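Local atomic coordinates of protein HI_1472 (Haemophilus influenzae, PDB entry 3PSH), a protein that binds molybdate and tungstate in the periplasm as the solute-binding component of a low-affinity ABC transporter for molybdate import. Residues Lys100-Ser103 and Pro108-Ala111. Numbering follows the deposited sequence.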
# COMPACT_ATOMS: atom_id res chain seq x y z
N LYS A 100 6.12 23.46 -0.17
CA LYS A 100 6.52 24.87 0.05
C LYS A 100 5.45 25.60 0.88
O LYS A 100 5.84 26.33 1.77
CB LYS A 100 6.81 25.62 -1.26
CG LYS A 100 7.34 27.08 -1.04
CD LYS A 100 7.79 27.62 -2.38
CE LYS A 100 8.24 29.11 -2.36
NZ LYS A 100 7.17 30.02 -1.80
N GLN A 101 4.15 25.43 0.56
CA GLN A 101 3.05 26.03 1.44
C GLN A 101 3.29 25.69 2.93
O GLN A 101 3.20 26.53 3.78
CB GLN A 101 1.64 25.67 1.01
CG GLN A 101 1.26 26.33 -0.28
CD GLN A 101 -0.21 26.28 -0.46
OE1 GLN A 101 -0.91 26.95 0.30
NE2 GLN A 101 -0.71 25.43 -1.42
N ILE A 102 3.57 24.43 3.22
CA ILE A 102 3.72 23.99 4.61
C ILE A 102 5.07 24.48 5.21
O ILE A 102 5.04 25.03 6.30
CB ILE A 102 3.60 22.43 4.66
CG1 ILE A 102 2.20 21.95 4.10
CG2 ILE A 102 3.86 21.98 6.04
CD1 ILE A 102 2.24 20.44 3.86
N SER A 103 6.18 24.43 4.43
CA SER A 103 7.47 24.91 4.92
C SER A 103 7.43 26.43 5.16
O SER A 103 8.11 26.91 6.02
CB SER A 103 8.49 24.63 3.88
OG SER A 103 8.56 23.22 3.75
N PRO A 108 7.45 21.36 10.04
CA PRO A 108 8.35 20.34 9.41
C PRO A 108 7.47 19.38 8.54
O PRO A 108 6.35 19.04 8.91
CB PRO A 108 8.95 19.56 10.64
CG PRO A 108 8.63 20.48 11.81
CD PRO A 108 7.41 21.24 11.50
N VAL A 109 8.06 18.94 7.44
CA VAL A 109 7.40 18.02 6.52
C VAL A 109 8.28 16.77 6.33
O VAL A 109 9.50 16.90 6.12
CB VAL A 109 7.35 18.70 5.11
CG1 VAL A 109 6.92 17.63 3.95
CG2 VAL A 109 6.34 19.84 5.09
N VAL A 110 7.65 15.60 6.37
CA VAL A 110 8.39 14.36 6.24
C VAL A 110 7.68 13.57 5.12
O VAL A 110 6.49 13.26 5.24
CB VAL A 110 8.29 13.50 7.49
CG1 VAL A 110 9.01 12.08 7.31
CG2 VAL A 110 8.97 14.22 8.63
N ALA A 111 8.43 13.43 4.02
CA ALA A 111 7.91 12.76 2.75
C ALA A 111 8.16 11.27 2.83
O ALA A 111 9.31 10.81 3.28
CB ALA A 111 8.62 13.39 1.53
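Ile102 and Val109 meet through one methyl group each. Ile102 lies near the end of helix 96-103, and Val109 opens strand 109-112. Both side chains leave their backbones toward the other segment and cross at about a right angle.

Ile102 can be followed outward from its CB. That atom already lies 3.8 Å from Val109 CG2. One bond further, the methyl Ile102 CG2 comes to 3.4 Å from Val109 CG2, which is tight for two methyl carbons. With chi1 at -59°, CG1 stands beside the backbone N and CG2 anti to it, which turns the short branch to the strand. On the long branch, CG1 lies further from Val109 CG2 than CB does. Its tip CD1 comes back to 4.3 Å from Val109 CG2, a looser approach than that of Ile102 CG2. The same side chain also touches Val88 of the neighbouring strand 87-91, Ile77 of helix 77-82 and Ile107 in the loop.

On the strand side, Val109 uses a single branch. Its chi1 of 168° sets CG1 anti to the backbone N and leaves CG2 to face the helix. Beyond this contact, Val109 also packs against Val90 of strand 87-91.

Ser103 borders the methyl pair. Its OG passes 4.3 Å from Val109 CG2, a loose contact without a hydrogen bond. The hydroxyl is instead bonded to Ile99 O, one turn back in its own helix.

No hydrogen bond joins the two segments. The strand is held through backbone bonds of Pro108 and Val110 to strand 87-91. The contact lies away from the molybdate site. It is the apolar packing of a helix on its following strand in a beta-alpha-beta crossover, here formed by strand 87-91, helix 96-103 and strand 109-112, an outermost strand of a four-stranded parallel sheet.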